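Local coordinates for uncharacterized protein (Acinetobacter baumannii, PDB 4L3U) that is of unknown function but folds as a compact all-helical domain of an uncharacterised protein family, at residues L38-G41 / V42-S45; L51-K54 / V55-T58; T58-A61 / F62-L65; L93-E96 / D97-Q100; V101-T104 / F105-F108. One frame throughout, in Å; residues are numbered along the deposited sequence.

Contact 1. Residues L38-G41 / V42-S45; sequences LYTG and VQNS
Gln43 folds its side chain back along the loop to reach Gly41, and this weak polar bond, together with a van der Waals contact between Tyr39 and Val42, shapes the turn that leads into helix 45-68. Gln43 NE2 donates to Gly41 O at 2.7 Å, but the N-H points well off the oxygen, with an angle of 115°, and the bond is weak. The bend at chi2 (45°) curls the amide back over the carbonyl, bringing Gln43 OE1 to 2.9 Å from Gly41 O as well; two acceptors so close would be expected to repel, which offsets part of the weak bond. Gln43 crosses Thr40 at about a right angle, its NE2 making a near approach of 3.5 Å to Thr40 OG1.

The van der Waals contact lies on the buried side. Tyr39 and Val42 run side by side in the same direction, and the phenol oxygen Tyr39 OH meets the methyl Val42 CG2 at 3.8 Å. The backbone passes over one ring face, with Gly41 N 3.5 Å from the plane above its centre. Phe32, Leu51 and Asp97 pack round Val42, so this side of the loop is pressed against helices 45-68 and 95-112.

In the backbone, Gly41 has a positive phi (97°), where a CB would jam against the preceding carbonyl oxygen. The Asn44 side chain is the N-cap, OD1 accepting from Leu47 N. The chemistry implies a loop held by packing of Tyr39 and Val42 together with bonds from Val42 O to Arg48 and from Tyr39 N to Asp35, to which the exposed glutamine adds little.

Contact 2. Residues L51-K54 / V55-T58; sequences LNQK and VADT
Gln53 and Asp57 meet one turn apart on the exposed side of an alpha helix, the long helix 45-68 of this helical domain. Gln53 NE2 comes to 2.9 Å from Asp57 OD1, yet the angle is too poor for a hydrogen bond. The amide and carboxylate planes stand 79° apart, so the two groups meet crosswise instead of pairing flat. A bend at chi2 (60°) turns the glutamine chain along the helix towards the aspartate. Ala56 CB rests 3.3 Å from both Asn52 O and Gln53 O.

Beneath these side chains runs the regular i to i+4 ladder: Val55 N, Ala56 N, Asp57 N and Thr58 N donate to the oxygens of Leu51, Asn52, Gln53 and Lys54. It fixes the spacing of the side chains above it. On the buried side Val55 CG2 packs 3.3 Å from Leu51 O, and Val55 also reaches Phe26 and Thr104 on neighbouring helices.

Further out, the polar ends turn to other parts of the chain. Asn52 ND2 bonds to Asp30 OD1 and Asn52 OD1 accepts from His31 N, tying the helix to the loop after helix 14-27, while Lys54 NZ reaches Gln87 O. A water bridges two polar atoms a turn apart, donating to Lys54 O at 2.7 Å and accepting from Thr58 OG1 at 3.0 Å.

Contact 3. Residues T58-A61 / F62-L65; sequences TAQA and FIAL
Phe62 has chi1 at -81°, which places CG beside its own backbone N and swings the ring back along the helix to Thr58. There Thr58 CG2, set anti to the threonine N, extends alongside the ring and touches Phe62 CE2 at 3.5 Å. Both side chains point the same way. Phe62 CD2 also comes to 3.1 Å from Thr58 O, so this ring carbon lies close to the carbonyl that accepts from Phe62 N; Ala59 CA stands at the ring edge, near its plane.

Round the helix, Gln60 is bent at chi2 and runs across Ile63 at a slant. Its amide lies against aliphatic carbon: Gln60 OE1 is 3.8 Å from Ile63 CD1, and NE2 is 4.0 Å from Ile63 CG2. The same OE1 accepts a weak hydrogen bond from Lys27 NZ. Ile63 CG1 meanwhile packs 3.3 Å from Ala59 O.

The backbone is regular alpha helix. Phe62 N, Ile63 N, Ala64 N and Leu65 N donate to the oxygens of Thr58, Ala59, Gln60 and Ala61, the first at 3.1 Å and nearly straight (160°).

This part of helix 45-68 is flanked by three other helices. Phe62 packs on Leu23 of helix 14-27, on Leu77 and Val80 of helix 74-86 and on Val112 of helix 95-112, and its ring meets that of Phe108 with the planes about 40° apart. Ile63 faces helix 14-27, through Leu23 and Glu24.

Contact 4. Residues L93-E96 / D97-Q100; sequences LDTE and DREQ
Asp94 and Asp97 slant across each other with their carboxylate planes 30° apart, and Asp94 OD1 comes to 3.1 Å from Asp97 OD2. The two like charges are close, which might raise the proton affinity of one of them. The approach goes with a capping bond: Asp94 OD1 accepts from Asp97 N at 2.7 Å, with an N-H...O angle of 158°, the donor lying nearly in line with the C-O bond. A chi1 of 69° turns the Asp94 carboxylate back towards this amide. Asp94 is thus the N-cap of helix 95-112, a short side chain closing the first helical turn.

Arg98 lies on a different side of the turn. Its aliphatic part passes Leu93, Arg98 CG to Leu93 CB 3.8 Å, and the bend at chi3 brings the guanidinium back over the start of the helix. Thr95 CA lies 3.8 Å above one face of the Arg98 guanidinium, while Leu93 O sits at its edge and takes a weak bond from Arg98 NH1 (3.0 Å). A water accepts from NH1 and bonds to Thr95 OG1. The firmer partner of the guanidinium is Glu129, whose OE1 forms a salt bridge with Arg98 NH2, linking this helix start to helix 120-134.

Contact 5. Residues V101-T104 / F105-F108; sequences VATT and FESF
Phe105 reaches back along its helix to Val101, one turn earlier. Its CB sits 3.6 Å from Val101 O, the oxygen that accepts from Phe105 N. Next out, CG is 3.9 Å from that oxygen, and CD1 closes to 3.3 Å, with Val101 O lying at the ring edge near the ring plane. CD1 also meets Val101 CG1 at 4.0 Å, and CE1 follows that methyl at 4.2 Å, so the valine branch lies along one flank of the ring. Past it, CZ packs against Thr58 of helix 45-68. Over one face of the ring, nearly above its centre, stands Phe108 CE2, 4.1 Å from the plane.

Further along, the backbone is less regular. Thr103 O takes weak bonds from both Glu106 N and Ser107 N, and Ser107 N is also weakly bonded to Thr104 O. The i to i+4 ladder is thus mixed here with i to i+3 bonds. Thr104 OG1 bonds back to Gln100 O.

Leu81 and Ile85 of helix 74-86 and Leu121 of helix 120-134 also pack against Phe105. Aromatic and aliphatic side chains on one side of a helix, wedged between its neighbours, are typical of the core of a helical bundle.

Contacts 2 and 3 follow each other along helix 45-68 and share Thr58; contacts 4 and 5 succeed one another along helix 95-112. The two helices pack together where contacts 2 and 5 meet, their centres 11 Å apart, with Val55 CG1 3.9 Å from Thr104 CG2. Thr58 and Phe62 carry the packing on into contact 3, against Phe105 and Phe108. At the other end, the loop of contact 1 bridges the helices: Val42 CG2 lies 3.8 Å from Leu51 CD1 of contact 2 and 3.4 Å from Asp97 OD1 of contact 4. Contacts 1 and 3 are furthest apart, about 26 Å between centres.

Contact 1. Residues L38-G41 / V42-S45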
# COMPACT_ATOMS: atom_id res chain seq x y z
N LEU A 38 5.54 7.49 17.72
CA LEU A 38 4.30 6.98 18.30
C LEU A 38 3.86 5.65 17.70
O LEU A 38 2.94 5.02 18.21
CB LEU A 38 3.18 8.01 18.14
CG LEU A 38 3.44 9.37 18.78
CD1 LEU A 38 2.32 10.33 18.46
CD2 LEU A 38 3.62 9.24 20.29
N TYR A 39 4.52 5.23 16.63
CA TYR A 39 4.22 3.94 16.03
C TYR A 39 5.17 2.86 16.53
O TYR A 39 6.38 2.97 16.36
CB TYR A 39 4.30 4.02 14.51
CG TYR A 39 3.84 2.75 13.87
CD1 TYR A 39 2.55 2.27 14.08
CD2 TYR A 39 4.69 2.00 13.07
CE1 TYR A 39 2.12 1.10 13.51
CE2 TYR A 39 4.26 0.83 12.49
CZ TYR A 39 2.98 0.38 12.72
OH TYR A 39 2.55 -0.78 12.14
N THR A 40 4.61 1.82 17.13
CA THR A 40 5.41 0.78 17.77
C THR A 40 5.78 -0.35 16.80
O THR A 40 6.77 -1.05 17.02
CB THR A 40 4.65 0.18 18.98
OG1 THR A 40 3.32 -0.18 18.59
CG2 THR A 40 4.58 1.18 20.11
N GLY A 41 5.00 -0.50 15.74
CA GLY A 41 5.24 -1.55 14.77
C GLY A 41 4.37 -2.76 15.02
O GLY A 41 3.79 -2.91 16.09
N VAL A 42 4.28 -3.64 14.02
CA VAL A 42 3.51 -4.86 14.15
C VAL A 42 4.31 -5.86 14.97
O VAL A 42 5.42 -6.24 14.60
CB VAL A 42 3.16 -5.47 12.78
CG1 VAL A 42 2.46 -6.81 12.94
CG2 VAL A 42 2.28 -4.52 12.01
N GLN A 43 3.73 -6.28 16.09
CA GLN A 43 4.42 -7.17 17.02
C GLN A 43 4.41 -8.63 16.57
O GLN A 43 5.44 -9.30 16.60
CB GLN A 43 3.81 -7.04 18.42
CG GLN A 43 4.44 -5.94 19.27
CD GLN A 43 4.64 -4.64 18.51
OE1 GLN A 43 5.62 -4.47 17.79
NE2 GLN A 43 3.71 -3.70 18.69
N ASN A 44 3.25 -9.12 16.14
CA ASN A 44 3.16 -10.49 15.65
C ASN A 44 4.01 -10.67 14.40
O ASN A 44 3.69 -10.13 13.33
CB ASN A 44 1.71 -10.88 15.37
CG ASN A 44 1.55 -12.37 15.14
OD1 ASN A 44 1.63 -12.84 14.00
ND2 ASN A 44 1.33 -13.12 16.21
N SER A 45 5.10 -11.41 14.53
CA SER A 45 6.08 -11.55 13.46
C SER A 45 5.48 -12.21 12.23
O SER A 45 5.82 -11.85 11.09
CB SER A 45 7.27 -12.37 13.93
OG SER A 45 8.17 -12.58 12.85

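Contact 2. Residues L51-K54 / V55-T58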
# COMPACT_ATOMS: atom_id res chain seq x y z
N LEU A 51 2.22 -9.03 6.08
CA LEU A 51 1.87 -7.69 5.61
C LEU A 51 2.89 -7.12 4.63
O LEU A 51 2.51 -6.54 3.61
CB LEU A 51 1.74 -6.74 6.80
CG LEU A 51 0.48 -6.93 7.66
CD1 LEU A 51 0.60 -6.16 8.96
CD2 LEU A 51 -0.73 -6.47 6.88
N ASN A 52 4.17 -7.27 4.95
CA ASN A 52 5.22 -6.85 4.04
C ASN A 52 5.11 -7.58 2.71
O ASN A 52 5.39 -7.01 1.65
CB ASN A 52 6.59 -7.10 4.68
CG ASN A 52 6.92 -6.09 5.75
OD1 ASN A 52 6.76 -4.89 5.55
ND2 ASN A 52 7.38 -6.57 6.90
N GLN A 53 4.66 -8.83 2.76
CA GLN A 53 4.48 -9.62 1.55
C GLN A 53 3.36 -9.05 0.68
O GLN A 53 3.52 -8.93 -0.54
CB GLN A 53 4.18 -11.08 1.91
CG GLN A 53 3.86 -11.97 0.72
CD GLN A 53 4.99 -12.04 -0.29
OE1 GLN A 53 6.14 -11.71 0.01
NE2 GLN A 53 4.67 -12.49 -1.51
N LYS A 54 2.24 -8.72 1.30
CA LYS A 54 1.12 -8.10 0.59
C LYS A 54 1.53 -6.78 -0.05
O LYS A 54 1.10 -6.44 -1.15
CB LYS A 54 -0.04 -7.86 1.56
CG LYS A 54 -0.65 -9.12 2.14
CD LYS A 54 -1.67 -9.76 1.21
CE LYS A 54 -2.45 -10.88 1.90
NZ LYS A 54 -3.55 -11.41 1.05
N VAL A 55 2.38 -6.03 0.64
CA VAL A 55 2.90 -4.77 0.12
C VAL A 55 3.84 -5.07 -1.04
O VAL A 55 3.82 -4.38 -2.05
CB VAL A 55 3.66 -3.96 1.21
CG1 VAL A 55 4.37 -2.74 0.62
CG2 VAL A 55 2.71 -3.52 2.31
N ALA A 56 4.66 -6.10 -0.87
CA ALA A 56 5.58 -6.50 -1.91
C ALA A 56 4.82 -6.93 -3.15
O ALA A 56 5.24 -6.66 -4.27
CB ALA A 56 6.47 -7.63 -1.41
N ASP A 57 3.67 -7.58 -2.95
CA ASP A 57 2.86 -8.05 -4.07
C ASP A 57 2.35 -6.88 -4.91
O ASP A 57 2.37 -6.93 -6.13
CB ASP A 57 1.67 -8.89 -3.58
CG ASP A 57 2.09 -10.18 -2.90
OD1 ASP A 57 3.20 -10.67 -3.18
OD2 ASP A 57 1.31 -10.71 -2.08
N THR A 58 1.89 -5.82 -4.24
CA THR A 58 1.39 -4.65 -4.94
C THR A 58 2.52 -3.91 -5.64
O THR A 58 2.35 -3.42 -6.75
CB THR A 58 0.69 -3.69 -3.96
OG1 THR A 58 -0.36 -4.38 -3.29
CG2 THR A 58 0.11 -2.49 -4.71
O HOH W 1 -1.42 -6.84 -1.89

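Contact 3. Residues T58-A61 / F62-L65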
# COMPACT_ATOMS: atom_id res chain seq x y z
N THR A 58 1.89 -5.82 -4.24
CA THR A 58 1.39 -4.65 -4.94
C THR A 58 2.52 -3.91 -5.64
O THR A 58 2.35 -3.42 -6.75
CB THR A 58 0.69 -3.69 -3.96
OG1 THR A 58 -0.36 -4.38 -3.29
CG2 THR A 58 0.11 -2.49 -4.71
N ALA A 59 3.67 -3.83 -4.99
CA ALA A 59 4.86 -3.24 -5.59
C ALA A 59 5.22 -3.99 -6.87
O ALA A 59 5.56 -3.38 -7.88
CB ALA A 59 6.01 -3.28 -4.61
N GLN A 60 5.14 -5.32 -6.83
CA GLN A 60 5.52 -6.14 -7.98
C GLN A 60 4.50 -6.01 -9.10
O GLN A 60 4.83 -6.16 -10.27
CB GLN A 60 5.66 -7.60 -7.57
CG GLN A 60 6.23 -8.47 -8.66
CD GLN A 60 7.58 -7.97 -9.15
OE1 GLN A 60 8.46 -7.64 -8.36
NE2 GLN A 60 7.74 -7.90 -10.47
N ALA A 61 3.25 -5.73 -8.74
CA ALA A 61 2.19 -5.50 -9.72
C ALA A 61 2.46 -4.22 -10.51
O ALA A 61 2.31 -4.20 -11.73
CB ALA A 61 0.84 -5.44 -9.02
N PHE A 62 2.85 -3.16 -9.81
CA PHE A 62 3.18 -1.89 -10.44
C PHE A 62 4.37 -2.04 -11.39
O PHE A 62 4.40 -1.44 -12.46
CB PHE A 62 3.49 -0.83 -9.39
CG PHE A 62 2.27 -0.18 -8.77
CD1 PHE A 62 1.47 0.67 -9.52
CD2 PHE A 62 1.95 -0.41 -7.44
CE1 PHE A 62 0.37 1.28 -8.95
CE2 PHE A 62 0.84 0.20 -6.87
CZ PHE A 62 0.05 1.04 -7.63
N ILE A 63 5.35 -2.84 -10.98
CA ILE A 63 6.54 -3.06 -11.80
C ILE A 63 6.14 -3.72 -13.12
O ILE A 63 6.59 -3.30 -14.19
CB ILE A 63 7.59 -3.92 -11.05
CG1 ILE A 63 8.14 -3.12 -9.87
CG2 ILE A 63 8.73 -4.31 -11.98
CD1 ILE A 63 8.95 -3.92 -8.88
N ALA A 64 5.29 -4.74 -13.04
CA ALA A 64 4.81 -5.45 -14.21
C ALA A 64 4.08 -4.51 -15.16
O ALA A 64 4.13 -4.68 -16.38
CB ALA A 64 3.89 -6.58 -13.79
N LEU A 65 3.40 -3.53 -14.59
CA LEU A 65 2.68 -2.55 -15.38
C LEU A 65 3.66 -1.67 -16.15
O LEU A 65 3.54 -1.50 -17.36
CB LEU A 65 1.77 -1.70 -14.49
CG LEU A 65 1.04 -0.54 -15.15
CD1 LEU A 65 0.24 -1.01 -16.36
CD2 LEU A 65 0.14 0.13 -14.14

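Contact 4. Residues L93-E96 / D97-Q100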
# COMPACT_ATOMS: atom_id res chain seq x y z
N LEU A 93 -6.76 -6.49 11.51
CA LEU A 93 -5.76 -5.56 12.05
C LEU A 93 -6.35 -4.55 13.04
O LEU A 93 -7.52 -4.18 12.94
CB LEU A 93 -5.10 -4.78 10.91
CG LEU A 93 -4.43 -5.58 9.78
CD1 LEU A 93 -3.98 -4.63 8.69
CD2 LEU A 93 -3.25 -6.39 10.30
N ASP A 94 -5.54 -4.09 13.99
CA ASP A 94 -5.97 -3.03 14.90
C ASP A 94 -5.87 -1.69 14.19
O ASP A 94 -5.40 -1.61 13.06
CB ASP A 94 -5.21 -3.03 16.25
CG ASP A 94 -3.74 -2.63 16.13
OD1 ASP A 94 -3.31 -2.08 15.10
OD2 ASP A 94 -2.99 -2.87 17.11
N THR A 95 -6.31 -0.63 14.86
CA THR A 95 -6.35 0.69 14.26
C THR A 95 -4.95 1.16 13.86
O THR A 95 -4.76 1.64 12.74
CB THR A 95 -7.00 1.69 15.21
OG1 THR A 95 -8.35 1.29 15.46
CG2 THR A 95 -7.01 3.08 14.61
N GLU A 96 -3.97 1.03 14.75
CA GLU A 96 -2.62 1.52 14.47
C GLU A 96 -2.01 0.82 13.28
O GLU A 96 -1.28 1.43 12.50
CB GLU A 96 -1.69 1.33 15.67
CG GLU A 96 -1.98 2.24 16.83
CD GLU A 96 -0.78 2.45 17.72
OE1 GLU A 96 -0.69 3.52 18.35
OE2 GLU A 96 0.08 1.54 17.79
N ASP A 97 -2.28 -0.47 13.16
CA ASP A 97 -1.76 -1.25 12.05
C ASP A 97 -2.45 -0.85 10.75
O ASP A 97 -1.80 -0.78 9.70
CB ASP A 97 -1.92 -2.75 12.29
CG ASP A 97 -1.03 -3.27 13.41
OD1 ASP A 97 0.02 -2.66 13.67
OD2 ASP A 97 -1.39 -4.31 14.02
N ARG A 98 -3.75 -0.59 10.80
CA ARG A 98 -4.47 -0.16 9.61
C ARG A 98 -3.96 1.19 9.12
O ARG A 98 -3.87 1.42 7.91
CB ARG A 98 -5.97 -0.09 9.85
CG ARG A 98 -6.65 -1.45 9.93
CD ARG A 98 -8.13 -1.34 9.63
NE ARG A 98 -8.77 -0.32 10.46
CZ ARG A 98 -9.20 -0.52 11.70
NH1 ARG A 98 -9.06 -1.71 12.28
NH2 ARG A 98 -9.77 0.47 12.37
N GLU A 99 -3.64 2.08 10.05
CA GLU A 99 -3.14 3.40 9.71
C GLU A 99 -1.77 3.32 9.05
O GLU A 99 -1.46 4.10 8.15
CB GLU A 99 -3.05 4.29 10.95
CG GLU A 99 -4.39 4.67 11.55
CD GLU A 99 -5.14 5.71 10.73
OE1 GLU A 99 -4.61 6.16 9.69
OE2 GLU A 99 -6.26 6.08 11.14
N GLN A 100 -0.96 2.36 9.49
CA GLN A 100 0.37 2.19 8.93
C GLN A 100 0.30 1.64 7.51
O GLN A 100 1.12 1.97 6.66
CB GLN A 100 1.22 1.28 9.81
CG GLN A 100 2.69 1.26 9.44
CD GLN A 100 3.36 2.60 9.66
OE1 GLN A 100 2.84 3.46 10.37
NE2 GLN A 100 4.53 2.79 9.05
O HOH W 2 -9.22 -1.82 15.30

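Contact 5. Residues V101-T104 / F105-F108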
# COMPACT_ATOMS: atom_id res chain seq x y z
N VAL A 101 -0.69 0.78 7.26
CA VAL A 101 -0.91 0.23 5.92
C VAL A 101 -1.30 1.34 4.95
O VAL A 101 -0.83 1.37 3.81
CB VAL A 101 -2.00 -0.86 5.92
CG1 VAL A 101 -2.42 -1.23 4.50
CG2 VAL A 101 -1.52 -2.09 6.65
N ALA A 102 -2.16 2.24 5.41
CA ALA A 102 -2.59 3.38 4.61
C ALA A 102 -1.41 4.29 4.29
O ALA A 102 -1.24 4.70 3.14
CB ALA A 102 -3.68 4.15 5.33
N THR A 103 -0.61 4.59 5.30
CA THR A 103 0.57 5.43 5.12
C THR A 103 1.52 4.78 4.12
O THR A 103 2.10 5.45 3.27
CB THR A 103 1.29 5.65 6.47
OG1 THR A 103 0.45 6.41 7.34
CG2 THR A 103 2.62 6.39 6.28
N THR A 104 1.69 3.46 4.24
CA THR A 104 2.56 2.71 3.35
C THR A 104 2.07 2.79 1.91
O THR A 104 2.85 2.99 0.98
CB THR A 104 2.67 1.23 3.80
OG1 THR A 104 3.25 1.17 5.11
CG2 THR A 104 3.52 0.41 2.84
N PHE A 105 0.76 2.67 1.71
CA PHE A 105 0.18 2.74 0.37
C PHE A 105 0.17 4.16 -0.17
O PHE A 105 0.10 4.36 -1.39
CB PHE A 105 -1.24 2.16 0.37
CG PHE A 105 -1.30 0.70 0.02
CD1 PHE A 105 -0.94 -0.26 0.94
CD2 PHE A 105 -1.71 0.29 -1.24
CE1 PHE A 105 -0.99 -1.61 0.61
CE2 PHE A 105 -1.76 -1.05 -1.58
CZ PHE A 105 -1.40 -2.00 -0.65
N GLU A 106 0.22 5.14 0.72
CA GLU A 106 0.29 6.54 0.29
C GLU A 106 1.61 6.78 -0.40
O GLU A 106 1.71 7.61 -1.30
CB GLU A 106 0.13 7.48 1.49
CG GLU A 106 -1.31 7.73 1.90
CD GLU A 106 -1.43 8.59 3.15
OE1 GLU A 106 -0.42 8.78 3.85
OE2 GLU A 106 -2.54 9.09 3.42
N SER A 107 2.64 6.04 0.01
CA SER A 107 3.96 6.16 -0.59
C SER A 107 3.91 5.74 -2.05
O SER A 107 4.60 6.32 -2.89
CB SER A 107 4.98 5.32 0.17
OG SER A 107 5.08 5.74 1.52
N PHE A 108 3.08 4.74 -2.36
CA PHE A 108 2.88 4.32 -3.75
C PHE A 108 2.37 5.49 -4.58
O PHE A 108 2.83 5.71 -5.69
CB PHE A 108 1.86 3.18 -3.85
CG PHE A 108 2.43 1.81 -3.57
CD1 PHE A 108 3.61 1.39 -4.17
CD2 PHE A 108 1.77 0.93 -2.72
CE1 PHE A 108 4.13 0.13 -3.91
CE2 PHE A 108 2.28 -0.32 -2.46
CZ PHE A 108 3.46 -0.72 -3.06